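Local coordinates for nucleoside phosphorylase, putative (Trypanosoma brucei, PDB 3BJE), which acts as a homodimeric uridine phosphorylase, splitting uridine with phosphate into uracil and ribose 1-phosphate, at residues A[226-237]-A[334-342]; A[162-170]-A[286-296]. All blocks are in the same frame, centred on the assembly; numbering follows the deposited sequence.

Overall arrangement
Both contacts belong to the nucleoside phosphorylase fold of a single chain, and their four segments alternate in sequence: 162-170 comes first, then 226-237, 286-296 and finally 334-342. Their centres lie about 22 Å apart, and the nearest atoms are about 7 Å from each other without touching. Contact 2 sits in the core, where strands 161-169 and 284-292 both pair with strand 239-246 and where ribose 1-phosphate and uracil bind. Contact 1 lies further out, beside the loop leading to that same strand 239-246. Contact 2 thus includes residues of the ligand pocket, while contact 1 packs the end of helix 213-228 and its following loop on the C-terminal helix 329-348.

Contact 1: residues A[226-237]-A[334-342]; sequences HNAATGSEADKQ and AMKRCIKII
Arg337 and Gln237 make the direct polar link between segment 334-342 of helix 329-348 and the loop that follows the C-terminal end of helix 213-228. Arg337 NE donates to Gln237 OE1 at 2.9 Å, a fairly straight bond that stays in the guanidinium plane but comes in tilted from the plane of the amide carbonyl. A weak second bond from Arg337 NH2 reaches the same oxygen. The two flat groups are only 23° apart, and the carbonyl oxygen of Lys236 lies over one guanidinium face while CA of Ala334 lies over the other. The other end of the Gln237 amide is occupied too, NE2 donating to the carbonyl oxygen of Leu159.

Water completes the polar layer. One molecule accepts from Arg337 NH1 and donates to Asp235 OD1, spanning a carboxylate and guanidinium that do not meet directly; another accepts from Lys340 NZ and is weakly bonded to His226 ND1. On its far side the imidazole is fixed by NE2, which donates to Asp235 O at 2.6 Å in the ring plane, holding the turn at 233-235 against the helix end.

Van der Waals contacts make up the rest. His226 lies across Ile341, its CB 3.8 Å from Ile341 CG1, while its NE2 is 3.7 Å from Arg337 CD. In Gln237, chi1 (-178°) carries CG to 3.9 Å from Ile341 CD1, and the bend at chi2 (59°) brings CD to 3.5 Å from Cys338 SG.

This is packing away from the ligand sites, joining a helix end and loop to the C-terminal helix of the nucleoside phosphorylase fold. Ile341 and Ile342 also pack on helix 213-228, at Ala222, Cys223 and Ile219. Strand 142-151 touches Met335, Ile339 and Ile342, strand 308-318 receives Met335, Cys338 and Ile342, and helix 54-59 takes Met335 and Ile339.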
loop_
_atom_site.group_PDB
_atom_site.type_symbol
_atom_site.label_atom_id
_atom_site.label_comp_id
_atom_site.label_asym_id
_atom_site.label_seq_id
_atom_site.Cartn_x
_atom_site.Cartn_y
_atom_site.Cartn_z
ATOM N N HIS A 226 -12.163 30.639 4.515
ATOM C CA HIS A 226 -11.444 30.531 5.787
ATOM C C HIS A 226 -10.622 31.773 6.056
ATOM O O HIS A 226 -10.676 32.347 7.141
ATOM C CB HIS A 226 -10.494 29.333 5.783
ATOM C CG HIS A 226 -9.643 29.245 7.009
ATOM N ND1 HIS A 226 -9.990 28.479 8.101
ATOM C CD2 HIS A 226 -8.457 29.823 7.316
ATOM C CE1 HIS A 226 -9.062 28.600 9.032
ATOM N NE2 HIS A 226 -8.122 29.410 8.583
ATOM N N ASN A 227 -9.848 32.173 5.056
ATOM C CA ASN A 227 -8.942 33.302 5.202
ATOM C C ASN A 227 -9.698 34.613 5.321
ATOM O O ASN A 227 -9.304 35.494 6.090
ATOM C CB ASN A 227 -7.959 33.339 4.035
ATOM C CG ASN A 227 -6.976 32.188 4.083
ATOM O OD1 ASN A 227 -6.472 31.841 5.148
ATOM N ND2 ASN A 227 -6.699 31.591 2.929
ATOM N N ALA A 228 -10.801 34.726 4.585
ATOM C CA ALA A 228 -11.643 35.927 4.651
ATOM C C ALA A 228 -12.321 36.096 6.021
ATOM O O ALA A 228 -12.627 37.225 6.444
ATOM C CB ALA A 228 -12.686 35.890 3.543
ATOM N N ALA A 229 -12.531 34.977 6.711
ATOM C CA ALA A 229 -13.265 34.950 7.978
ATOM C C ALA A 229 -12.402 35.248 9.198
ATOM O O ALA A 229 -12.930 35.348 10.308
ATOM C CB ALA A 229 -13.957 33.595 8.155
ATOM N N THR A 230 -11.091 35.373 9.015
ATOM C CA THR A 230 -10.215 35.743 10.127
ATOM C C THR A 230 -9.311 36.922 9.788
ATOM O O THR A 230 -8.829 37.051 8.663
ATOM C CB THR A 230 -9.353 34.560 10.627
ATOM O OG1 THR A 230 -8.639 34.963 11.806
ATOM C CG2 THR A 230 -8.361 34.067 9.540
ATOM N N GLY A 231 -9.102 37.780 10.780
ATOM C CA GLY A 231 -8.195 38.913 10.664
ATOM C C GLY A 231 -6.909 38.643 11.415
ATOM O O GLY A 231 -6.122 39.553 11.657
ATOM N N SER A 232 -6.705 37.384 11.793
ATOM C CA SER A 232 -5.496 36.957 12.473
ATOM C C SER A 232 -4.611 36.275 11.444
ATOM O O SER A 232 -4.997 35.248 10.884
ATOM C CB SER A 232 -5.844 35.980 13.601
ATOM O OG SER A 232 -4.676 35.419 14.182
ATOM N N GLU A 233 -3.429 36.838 11.203
ATOM C CA GLU A 233 -2.494 36.283 10.218
ATOM C C GLU A 233 -2.032 34.859 10.582
ATOM O O GLU A 233 -1.730 34.055 9.696
ATOM C CB GLU A 233 -1.284 37.212 10.044
ATOM C CG GLU A 233 -0.511 37.000 8.735
ATOM C CD GLU A 233 -1.279 37.449 7.495
ATOM O OE1 GLU A 233 -2.002 38.466 7.562
ATOM O OE2 GLU A 233 -1.145 36.788 6.443
ATOM N N ALA A 234 -2.000 34.555 11.879
ATOM C CA ALA A 234 -1.609 33.231 12.372
ATOM C C ALA A 234 -2.632 32.135 12.072
ATOM O O ALA A 234 -2.274 30.955 12.034
ATOM C CB ALA A 234 -1.338 33.286 13.870
ATOM N N ASP A 235 -3.894 32.512 11.866
ATOM C CA ASP A 235 -4.949 31.546 11.539
ATOM C C ASP A 235 -5.204 31.464 10.027
ATOM O O ASP A 235 -6.155 30.817 9.602
ATOM C CB ASP A 235 -6.249 31.898 12.300
ATOM C CG ASP A 235 -7.363 30.833 12.137
ATOM O OD1 ASP A 235 -7.074 29.611 12.182
ATOM O OD2 ASP A 235 -8.544 31.228 11.972
ATOM N N LYS A 236 -4.375 32.114 9.209
ATOM C CA LYS A 236 -4.519 31.995 7.746
ATOM C C LYS A 236 -4.001 30.636 7.248
ATOM O O LYS A 236 -3.101 30.045 7.850
ATOM C CB LYS A 236 -3.769 33.100 7.009
ATOM C CG LYS A 236 -4.199 34.513 7.384
ATOM C CD LYS A 236 -5.518 34.933 6.744
ATOM C CE LYS A 236 -5.847 36.379 7.114
ATOM N NZ LYS A 236 -7.159 36.849 6.576
ATOM N N GLN A 237 -4.555 30.168 6.138
ATOM C CA GLN A 237 -4.103 28.919 5.526
ATOM C C GLN A 237 -3.741 29.181 4.084
ATOM O O GLN A 237 -4.592 29.573 3.293
ATOM C CB GLN A 237 -5.171 27.817 5.593
ATOM C CG GLN A 237 -4.727 26.473 5.001
ATOM C CD GLN A 237 -3.499 25.909 5.690
ATOM O OE1 GLN A 237 -3.470 25.783 6.919
ATOM N NE2 GLN A 237 -2.477 25.553 4.903
ATOM N N ALA A 334 -1.899 23.446 11.447
ATOM C CA ALA A 334 -2.270 23.511 10.041
ATOM C C ALA A 334 -3.369 22.502 9.739
ATOM O O ALA A 334 -4.334 22.820 9.048
ATOM C CB ALA A 334 -1.047 23.272 9.143
ATOM N N MET A 335 -3.233 21.296 10.288
ATOM C CA MET A 335 -4.209 20.244 10.034
ATOM C C MET A 335 -5.574 20.621 10.608
ATOM O O MET A 335 -6.590 20.335 9.990
ATOM C CB MET A 335 -3.726 18.900 10.592
ATOM C CG MET A 335 -4.530 17.696 10.118
ATOM S SD MET A 335 -4.618 17.507 8.316
ATOM C CE MET A 335 -2.947 16.967 7.912
ATOM N N LYS A 336 -5.606 21.303 11.757
ATOM C CA LYS A 336 -6.880 21.749 12.325
ATOM C C LYS A 336 -7.602 22.720 11.379
ATOM O O LYS A 336 -8.801 22.591 11.159
ATOM C CB LYS A 336 -6.683 22.359 13.720
ATOM C CG LYS A 336 -6.316 21.310 14.759
ATOM C CD LYS A 336 -6.241 21.856 16.171
ATOM C CE LYS A 336 -5.361 20.958 17.063
ATOM N NZ LYS A 336 -5.667 19.496 16.933
ATOM N N ARG A 337 -6.864 23.652 10.782
ATOM C CA ARG A 337 -7.463 24.589 9.820
ATOM C C ARG A 337 -7.974 23.843 8.599
ATOM O O ARG A 337 -9.047 24.123 8.089
ATOM C CB ARG A 337 -6.450 25.639 9.359
ATOM C CG ARG A 337 -5.974 26.569 10.456
ATOM C CD ARG A 337 -5.144 27.699 9.866
ATOM N NE ARG A 337 -3.830 27.236 9.424
ATOM C CZ ARG A 337 -2.742 27.201 10.190
ATOM N NH1 ARG A 337 -2.759 27.612 11.455
ATOM N NH2 ARG A 337 -1.605 26.759 9.673
ATOM N N CYS A 338 -7.183 22.891 8.120
ATOM C CA CYS A 338 -7.493 22.214 6.875
ATOM C C CYS A 338 -8.651 21.237 7.042
ATOM O O CYS A 338 -9.403 21.017 6.094
ATOM C CB CYS A 338 -6.254 21.511 6.330
ATOM S SG CYS A 338 -5.006 22.711 5.803
ATOM N N ILE A 339 -8.778 20.644 8.229
ATOM C CA ILE A 339 -9.919 19.770 8.509
ATOM C C ILE A 339 -11.212 20.561 8.337
ATOM O O ILE A 339 -12.134 20.107 7.666
ATOM C CB ILE A 339 -9.865 19.137 9.908
ATOM C CG1 ILE A 339 -8.749 18.091 9.977
ATOM C CG2 ILE A 339 -11.217 18.469 10.267
ATOM C CD1 ILE A 339 -8.379 17.689 11.394
ATOM N N LYS A 340 -11.276 21.747 8.939
ATOM C CA LYS A 340 -12.473 22.569 8.829
ATOM C C LYS A 340 -12.736 22.968 7.382
ATOM O O LYS A 340 -13.864 22.918 6.906
ATOM C CB LYS A 340 -12.364 23.829 9.693
ATOM C CG LYS A 340 -13.675 24.572 9.766
ATOM C CD LYS A 340 -13.591 25.806 10.651
ATOM C CE LYS A 340 -14.923 26.557 10.671
ATOM N NZ LYS A 340 -15.392 26.884 9.295
ATOM N N ILE A 341 -11.684 23.373 6.685
ATOM C CA ILE A 341 -11.794 23.738 5.278
ATOM C C ILE A 341 -12.362 22.576 4.443
ATOM O O ILE A 341 -13.229 22.790 3.593
ATOM C CB ILE A 341 -10.412 24.182 4.717
ATOM C CG1 ILE A 341 -10.067 25.586 5.222
ATOM C CG2 ILE A 341 -10.376 24.115 3.195
ATOM C CD1 ILE A 341 -8.600 25.954 5.089
ATOM N N ILE A 342 -11.849 21.367 4.662
ATOM C CA ILE A 342 -12.308 20.204 3.888
ATOM C C ILE A 342 -13.741 19.786 4.246
ATOM O O ILE A 342 -14.502 19.391 3.365
ATOM C CB ILE A 342 -11.328 19.014 4.003
ATOM C CG1 ILE A 342 -9.987 19.387 3.362
ATOM C CG2 ILE A 342 -11.903 17.774 3.316
ATOM C CD1 ILE A 342 -10.110 19.729 1.894
HETATM O O HOH W 1 -13.027 26.987 7.689
HETATM O O HOH W 2 -5.126 28.434 13.242
HETATM O O HOH W 3 -0.060 26.276 7.406
#

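Contact 2: residues A[162-170]-A[286-296]; sequences AVTRHAIGM and EVVTNIEMETS. With R1P (1-O-phosphono-alpha-D-ribofuranose), chain C; URA (uracil), chain D.
Ala162 lays its CB against the Asn290 side-chain amide, 3.8 Å from CG, and a water ties the same two residues together by donating to Ala162 O and accepting from Asn290 ND2. That water also bonds to Thr164 OG1, whose hydroxyl has a protein partner in Thr244; Thr244 OG1 is hydrogen-bonded to Asn290 OD1 as well. Thr164 then meets Thr295 tip to tip, OG1 lying 3.5 Å from Thr295 CG2.

At Arg165 and His166 the chain turns a corner beside the carboxylate of Glu286. In one of its two modelled conformers, Arg165 NH1 forms a salt bridge to Glu286 OE1 at 3.0 Å, within the guanidinium plane but from above that of the carboxylate. His166 uses two groups: its backbone N donates to the syn lone pair of Glu286 OE2, and ND1 reaches the same oxygen at 3.0 Å in the ring plane, with a weaker bond to OE1. Thr243 adds a further bond to OE2, so this buried oxygen is well satisfied.

Strands 161-169 and 284-292, which carry these residues, both pair in parallel with strand 239-246 in the central beta structure of the nucleoside phosphorylase fold, and the second runs on into the catalytic pocket. There the N-H of Glu294 and the hydroxyl of Thr295 reach Glu292 OE1 from opposite faces of the carboxylate plane, and Arg145 is salt-bridged to the same oxygen. Next along, Met293 N donates to O2 of ribose 1-phosphate at 3.0 Å, and the Glu294 carboxylate lies beside O2 and O3.

Past the corner, Ala167 CB rests on the start of helix 295-305 at Ser296 CA. Ile168 CD1 touches Val288 CG2 at 4.1 Å, the side chains crossing at about a right angle. Gly169 CA then lies 3.6 Å from Ser296 CB, and Met170 CE approaches Ile291 CG2.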
loop_
_atom_site.group_PDB
_atom_site.type_symbol
_atom_site.label_atom_id
_atom_site.label_comp_id
_atom_site.label_asym_id
_atom_site.label_seq_id
_atom_site.Cartn_x
_atom_site.Cartn_y
_atom_site.Cartn_z
ATOM N N ALA A 162 -1.875 21.741 -0.496
ATOM C CA ALA A 162 -1.731 21.520 -1.925
ATOM C C ALA A 162 -2.969 20.769 -2.435
ATOM O O ALA A 162 -3.225 19.603 -2.072
ATOM C CB ALA A 162 -0.468 20.742 -2.211
ATOM N N VAL A 163 -3.734 21.461 -3.278
ATOM C CA VAL A 163 -5.013 20.979 -3.768
ATOM C C VAL A 163 -4.796 20.377 -5.149
ATOM O O VAL A 163 -4.202 21.013 -6.012
ATOM C CB VAL A 163 -6.020 22.150 -3.847
ATOM C CG1 VAL A 163 -7.396 21.664 -4.317
ATOM C CG2 VAL A 163 -6.117 22.830 -2.507
ATOM N N THR A 164 -5.266 19.145 -5.341
ATOM C CA THR A 164 -5.070 18.423 -6.590
ATOM C C THR A 164 -6.022 18.898 -7.677
ATOM O O THR A 164 -7.228 19.014 -7.420
ATOM C CB THR A 164 -5.328 16.913 -6.389
ATOM O OG1 THR A 164 -4.392 16.402 -5.430
ATOM C CG2 THR A 164 -5.199 16.135 -7.716
ATOM N N ARG A 165 -5.471 19.244 -8.848
ATOM C CA ARG A 165 -6.262 19.332 -10.068
ATOM C C ARG A 165 -5.974 18.058 -10.863
ATOM O O ARG A 165 -6.710 17.108 -10.753
ATOM C CB ARG A 165 -5.989 20.608 -10.870
ATOM C CG ARG A 165 -7.001 20.789 -11.982
ATOM C CD ARG A 165 -6.768 22.025 -12.825
ATOM N NE ARG A 165 -7.029 23.297 -12.142
ATOM C CZ ARG A 165 -6.098 24.213 -11.848
ATOM N NH1 ARG A 165 -4.817 24.011 -12.126
ATOM N NH2 ARG A 165 -6.450 25.349 -11.255
ATOM N N HIS A 166 -4.876 18.006 -11.622
ATOM C CA HIS A 166 -4.502 16.771 -12.325
ATOM C C HIS A 166 -3.622 15.902 -11.445
ATOM O O HIS A 166 -3.085 16.356 -10.440
ATOM C CB HIS A 166 -3.787 17.100 -13.645
ATOM C CG HIS A 166 -4.640 17.882 -14.598
ATOM N ND1 HIS A 166 -4.619 19.258 -14.650
ATOM C CD2 HIS A 166 -5.561 17.486 -15.514
ATOM C CE1 HIS A 166 -5.482 19.678 -15.562
ATOM N NE2 HIS A 166 -6.056 18.623 -16.114
ATOM N N ALA A 167 -3.521 14.632 -11.819
ATOM C CA ALA A 167 -2.704 13.669 -11.094
ATOM C C ALA A 167 -1.856 12.858 -12.069
ATOM O O ALA A 167 -2.302 12.515 -13.156
ATOM C CB ALA A 167 -3.591 12.723 -10.318
ATOM N N ILE A 168 -0.631 12.556 -11.645
ATOM C CA ILE A 168 0.236 11.599 -12.322
ATOM C C ILE A 168 0.329 10.352 -11.468
ATOM O O ILE A 168 0.714 10.425 -10.299
ATOM C CB ILE A 168 1.649 12.149 -12.506
ATOM C CG1 ILE A 168 1.633 13.435 -13.342
ATOM C CG2 ILE A 168 2.561 11.099 -13.181
ATOM C CD1 ILE A 168 2.804 14.361 -13.036
ATOM N N GLY A 169 -0.056 9.210 -12.040
ATOM C CA GLY A 169 0.112 7.913 -11.402
ATOM C C GLY A 169 1.468 7.351 -11.739
ATOM O O GLY A 169 1.681 6.863 -12.836
ATOM N N MET A 170 2.397 7.440 -10.794
ATOM C CA MET A 170 3.687 6.760 -10.916
ATOM C C MET A 170 3.600 5.313 -10.400
ATOM O O MET A 170 4.499 4.511 -10.626
ATOM C CB MET A 170 4.769 7.528 -10.170
ATOM C CG MET A 170 4.831 9.008 -10.557
ATOM S SD MET A 170 6.207 9.913 -9.823
ATOM C CE MET A 170 5.772 9.783 -8.073
ATOM N N GLU A 286 0.181 24.683 -15.529
ATOM C CA GLU A 286 0.100 23.906 -14.304
ATOM C C GLU A 286 1.462 23.292 -13.996
ATOM O O GLU A 286 2.218 22.959 -14.911
ATOM C CB GLU A 286 -0.934 22.790 -14.439
ATOM C CG GLU A 286 -1.296 22.108 -13.125
ATOM C CD GLU A 286 -2.612 21.356 -13.195
ATOM O OE1 GLU A 286 -3.534 21.874 -13.877
ATOM O OE2 GLU A 286 -2.738 20.293 -12.547
ATOM N N VAL A 287 1.778 23.166 -12.711
ATOM C CA VAL A 287 3.050 22.557 -12.290
ATOM C C VAL A 287 2.788 21.436 -11.301
ATOM O O VAL A 287 1.666 21.265 -10.810
ATOM C CB VAL A 287 4.015 23.578 -11.642
ATOM C CG1 VAL A 287 4.248 24.777 -12.574
ATOM C CG2 VAL A 287 3.485 24.054 -10.290
ATOM N N VAL A 288 3.814 20.628 -11.040
ATOM C CA VAL A 288 3.692 19.566 -10.035
ATOM C C VAL A 288 3.856 20.181 -8.651
ATOM O O VAL A 288 4.954 20.569 -8.256
ATOM C CB VAL A 288 4.724 18.439 -10.235
ATOM C CG1 VAL A 288 4.579 17.357 -9.153
ATOM C CG2 VAL A 288 4.600 17.817 -11.621
ATOM N N THR A 289 2.743 20.281 -7.924
ATOM C CA THR A 289 2.726 20.914 -6.618
ATOM C C THR A 289 3.056 19.974 -5.468
ATOM O O THR A 289 3.496 20.407 -4.414
ATOM C CB THR A 289 1.343 21.553 -6.331
ATOM O OG1 THR A 289 0.309 20.631 -6.691
ATOM C CG2 THR A 289 1.192 22.891 -7.093
ATOM N N ASN A 290 2.787 18.675 -5.621
ATOM C CA ASN A 290 3.017 17.780 -4.510
ATOM C C ASN A 290 3.225 16.345 -4.931
ATOM O O ASN A 290 2.885 15.968 -6.043
ATOM C CB ASN A 290 1.928 17.899 -3.421
ATOM C CG ASN A 290 0.530 17.522 -3.905
ATOM O OD1 ASN A 290 0.124 17.826 -5.026
ATOM N ND2 ASN A 290 -0.232 16.880 -3.019
ATOM N N ILE A 291 3.804 15.576 -4.014
ATOM C CA ILE A 291 4.054 14.142 -4.187
ATOM C C ILE A 291 3.545 13.425 -2.941
ATOM O O ILE A 291 3.851 13.844 -1.816
ATOM C CB ILE A 291 5.562 13.826 -4.318
ATOM C CG1 ILE A 291 6.177 14.583 -5.496
ATOM C CG2 ILE A 291 5.801 12.303 -4.429
ATOM C CD1 ILE A 291 7.717 14.651 -5.450
ATOM N N GLU A 292 2.783 12.358 -3.134
ATOM C CA GLU A 292 2.257 11.560 -2.027
ATOM C C GLU A 292 1.926 10.139 -2.538
ATOM O O GLU A 292 2.449 9.713 -3.600
ATOM C CB GLU A 292 1.077 12.267 -1.331
ATOM C CG GLU A 292 -0.007 12.843 -2.256
ATOM C CD GLU A 292 -0.814 11.749 -2.905
ATOM O OE1 GLU A 292 -1.784 11.294 -2.259
ATOM O OE2 GLU A 292 -0.445 11.348 -4.035
ATOM N N MET A 293 1.083 9.394 -1.825
ATOM C CA MET A 293 0.941 7.955 -2.114
ATOM C C MET A 293 -0.468 7.424 -2.431
ATOM O O MET A 293 -0.623 6.220 -2.600
ATOM C CB MET A 293 1.535 7.147 -0.954
ATOM C CG MET A 293 3.033 7.367 -0.787
ATOM S SD MET A 293 3.797 6.476 0.579
ATOM C CE MET A 293 3.524 4.750 0.050
ATOM N N GLU A 294 -1.480 8.295 -2.533
ATOM C CA GLU A 294 -2.873 7.842 -2.742
ATOM C C GLU A 294 -3.680 8.491 -3.866
ATOM O O GLU A 294 -4.629 7.889 -4.364
ATOM C CB GLU A 294 -3.662 8.008 -1.430
ATOM C CG GLU A 294 -3.199 7.068 -0.308
ATOM C CD GLU A 294 -2.179 7.685 0.647
ATOM O OE1 GLU A 294 -2.219 8.900 0.889
ATOM O OE2 GLU A 294 -1.307 6.943 1.195
ATOM N N THR A 295 -3.321 9.706 -4.260
ATOM C CA THR A 295 -4.260 10.550 -4.993
ATOM C C THR A 295 -4.571 10.061 -6.404
ATOM O O THR A 295 -5.713 10.125 -6.837
ATOM C CB THR A 295 -3.770 12.022 -4.978
ATOM O OG1 THR A 295 -3.874 12.507 -3.643
ATOM C CG2 THR A 295 -4.617 12.915 -5.882
ATOM N N SER A 296 -3.561 9.590 -7.137
ATOM C CA SER A 296 -3.774 9.135 -8.506
ATOM C C SER A 296 -4.912 8.113 -8.587
ATOM O O SER A 296 -5.824 8.271 -9.410
ATOM C CB SER A 296 -2.501 8.502 -9.065
ATOM O OG SER A 296 -2.066 7.440 -8.232
HETATM C C5 R1P C . 3.395 8.488 4.101
HETATM O O5 R1P C . 4.044 9.041 5.254
HETATM C C4 R1P C . 1.899 8.736 4.158
HETATM O O4 R1P C . 1.603 10.121 4.416
HETATM C C1 R1P C . 0.818 10.676 3.354
HETATM C C2 R1P C . 1.135 9.761 2.159
HETATM O O2 R1P C . 0.238 9.834 1.027
HETATM C C3 R1P C . 1.213 8.395 2.847
HETATM O O3 R1P C . -0.084 7.848 3.136
HETATM O O1 R1P C . -0.606 10.799 3.679
HETATM P P R1P C . -1.348 10.553 5.094
HETATM O O1P R1P C . -1.094 9.048 5.264
HETATM O O2P R1P C . -2.799 10.902 4.810
HETATM O O3P R1P C . -0.687 11.360 6.165
HETATM N N1 URA D . 4.046 11.964 2.337
HETATM C C2 URA D . 4.642 11.470 1.230
HETATM O O2 URA D . 4.149 10.486 0.592
HETATM N N3 URA D . 5.776 12.002 0.801
HETATM C C4 URA D . 6.358 13.028 1.451
HETATM O O4 URA D . 7.419 13.488 0.996
HETATM C C5 URA D . 5.773 13.538 2.593
HETATM C C6 URA D . 4.588 12.973 3.025
HETATM O O HOH W 4 -3.152 17.039 -2.946
#